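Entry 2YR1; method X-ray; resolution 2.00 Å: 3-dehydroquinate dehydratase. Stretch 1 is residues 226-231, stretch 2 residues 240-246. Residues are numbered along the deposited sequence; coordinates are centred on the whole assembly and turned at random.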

# COMPACT_ATOMS: atom_id res chain seq x y z
N VAL A 226 -8.53 2.60 11.82
CA VAL A 226 -7.72 1.98 12.84
C VAL A 226 -6.92 0.82 12.26
O VAL A 226 -7.43 0.10 11.42
N THR A 227 -5.67 0.67 12.68
CA THR A 227 -4.85 -0.47 12.22
C THR A 227 -4.32 -1.15 13.48
O THR A 227 -3.94 -0.48 14.45
N PHE A 228 -4.33 -2.49 13.49
CA PHE A 228 -3.86 -3.24 14.64
C PHE A 228 -2.39 -3.67 14.47
O PHE A 228 -2.03 -4.31 13.48
N ALA A 229 -1.56 -3.30 15.45
CA ALA A 229 -0.13 -3.63 15.42
C ALA A 229 0.29 -4.39 16.67
O ALA A 229 -0.46 -4.45 17.66
N VAL A 230 1.49 -4.96 16.66
CA VAL A 230 1.96 -5.69 17.83
C VAL A 230 2.66 -4.77 18.81
O VAL A 230 3.61 -4.07 18.45
N GLY A 231 2.18 -4.77 20.05
CA GLY A 231 2.79 -3.95 21.09
C GLY A 231 3.58 -4.88 22.00
O GLY A 231 4.55 -4.47 22.65
N ILE A 240 1.91 -6.31 12.44
CA ILE A 240 3.28 -5.81 12.37
C ILE A 240 3.66 -5.03 13.62
O ILE A 240 2.81 -4.39 14.23
N PRO A 241 4.94 -5.09 14.01
CA PRO A 241 5.41 -4.36 15.19
C PRO A 241 5.11 -2.87 15.08
O PRO A 241 5.38 -2.22 14.06
N ILE A 242 4.54 -2.34 16.15
CA ILE A 242 4.15 -0.95 16.19
C ILE A 242 5.19 0.05 15.67
O ILE A 242 4.84 1.05 15.02
N ASP A 243 6.47 -0.21 15.95
CA ASP A 243 7.54 0.68 15.51
C ASP A 243 7.67 0.72 13.99
O ASP A 243 7.90 1.78 13.39
N ASP A 244 7.51 -0.43 13.35
CA ASP A 244 7.59 -0.49 11.89
C ASP A 244 6.35 0.14 11.26
O ASP A 244 6.43 0.76 10.21
N VAL A 245 5.20 -0.01 11.91
CA VAL A 245 3.98 0.59 11.39
C VAL A 245 4.14 2.12 11.37
O VAL A 245 3.82 2.77 10.37
N ARG A 246 4.64 2.67 12.48
CA ARG A 246 4.87 4.12 12.61
C ARG A 246 5.83 4.63 11.53
O ARG A 246 5.62 5.68 10.93

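The contact is a small one in which a single beta bridge, made by two backbone hydrogen bonds, holds the start of a helix against the backbone at Val-230, and a few short apolar side chains, with Ala-229 at their centre, fill the space beside it. The two stretches together bury 286 Å², and no polar side-chain atom takes part in a hydrogen bond between them.

The bridge pairs Val-230 with Pro-241, whose CA atoms lie 4.5 Å apart. Val-230 uses both of its backbone polar groups: its N donates to Ile-240 O at 2.8 Å, and its O accepts from Ile-242 N at 3.0 Å. Both bonds are nearly straight, with angles at the hydrogen of 164° and 168°, so the residues before and after Pro-241 are anchored to the same partner. This suits proline, which has no amide hydrogen of its own to offer. Pro-241 occupies the N-cap position, and its O accepts the first turn's bond from Val-245 N at 3.1 Å, along with a weak one from Asp-244 N at 2.9 Å. The bridge therefore ties down the chain exactly where the helix begins.

Ala-229 directs its CA-to-CB bond toward the second stretch and makes most of the side-chain packing. Its methyl group sits close to the backbone, with CB 3.1 Å from Ile-240 O, the same carbonyl that receives the Val-230 amide. The methyl also lies 3.9 Å from Ile-242 CA and 4.2 Å from Ile-242 CB, and it meets the helix one turn on, where Val-245 CG2 is 3.8 Å from Ala-229 CB.

Val-245 also points toward the first stretch, in the t rotamer (chi1 173°). Its two methyls divide between two neighbours: while CG2 rests against Ala-229, CG1 approaches Thr-227 CG2 at 4.2 Å. Thr-227 points toward the helix as well, and its chi1 of -177° (t) places the methyl CG2 at this contact; its hydroxyl OG1 is hydrogen-bonded elsewhere in the structure. The alternation expected of an extended chain explains why Thr-227 and Ala-229 face the helix while Phe-228, between them, is turned away, its m side chain (chi1 -70°) making no contact.

The larger residues add to the contact around this centre. Ile-242 leaves its backbone sideways and is extended, with both chi1 (-174°) and chi2 (167°) in t; its CG2 lies 3.5 Å from Val-230 O. Val-230, likewise sideways and t (176°), is the most covered residue; its CB is 4.0 Å from Ile-240 O. Ile-240 (m, p) and Pro-241, its ring C-gamma exo, both point away; Ile-240 is nonetheless well covered, and its carbonyl supplies the close approach to Ala-229. Gly-231 has no side chain to add.

The charged residues stand apart from the packing. Asp-243, Asp-244 and Arg-246 are not covered by the first stretch, and Asp-243 OD2, Asp-244 OD2 and Arg-246 NH2 find their hydrogen bonds elsewhere in the structure.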

# COMPACT_ATOMS: atom_id res chain seq x y z
CB VAL A 226 -8.59 1.38 13.95
CG1 VAL A 226 -7.70 0.77 15.02
CG2 VAL A 226 -9.50 2.43 14.53
CB THR A 227 -3.67 -0.03 11.31
OG1 THR A 227 -2.96 -1.19 10.84
CG2 THR A 227 -2.67 0.85 12.09
CB PHE A 228 -4.73 -4.48 14.86
CG PHE A 228 -6.13 -4.18 15.36
CD1 PHE A 228 -6.81 -5.10 16.14
CD2 PHE A 228 -6.77 -2.98 15.03
CE1 PHE A 228 -8.11 -4.84 16.60
CE2 PHE A 228 -8.08 -2.71 15.48
CZ PHE A 228 -8.74 -3.64 16.27
CB ALA A 229 0.68 -2.37 15.29
CB VAL A 230 2.94 -6.82 17.44
CG1 VAL A 230 3.48 -7.50 18.73
CG2 VAL A 230 2.25 -7.83 16.55
CB ILE A 240 3.43 -4.85 11.15
CG1 ILE A 240 3.23 -5.63 9.86
CG2 ILE A 240 4.77 -4.15 11.15
CD1 ILE A 240 1.84 -6.08 9.66
CB PRO A 241 6.90 -4.67 15.22
CG PRO A 241 6.94 -6.08 14.72
CD PRO A 241 5.98 -6.03 13.54
CB ILE A 242 3.72 -0.59 17.60
CG1 ILE A 242 3.17 0.83 17.64
CG2 ILE A 242 4.89 -0.77 18.55
CD1 ILE A 242 2.45 1.15 18.93
CB ASP A 243 8.88 0.25 16.13
CG ASP A 243 8.97 0.58 17.61
OD1 ASP A 243 8.41 1.63 18.02
OD2 ASP A 243 9.60 -0.20 18.36
CB ASP A 244 7.81 -1.93 11.43
CG ASP A 244 9.16 -2.50 11.91
OD1 ASP A 244 10.18 -1.82 11.75
OD2 ASP A 244 9.19 -3.63 12.44
CB VAL A 245 2.76 0.20 12.25
CG1 VAL A 245 1.54 0.96 11.79
CG2 VAL A 245 2.49 -1.29 12.09
CB ARG A 246 5.48 4.45 13.99
CG ARG A 246 4.59 4.18 15.19
CD ARG A 246 5.37 4.42 16.49
NE ARG A 246 4.58 4.22 17.70
CZ ARG A 246 3.45 4.88 17.97
NH1 ARG A 246 2.98 5.76 17.09
NH2 ARG A 246 2.81 4.66 19.11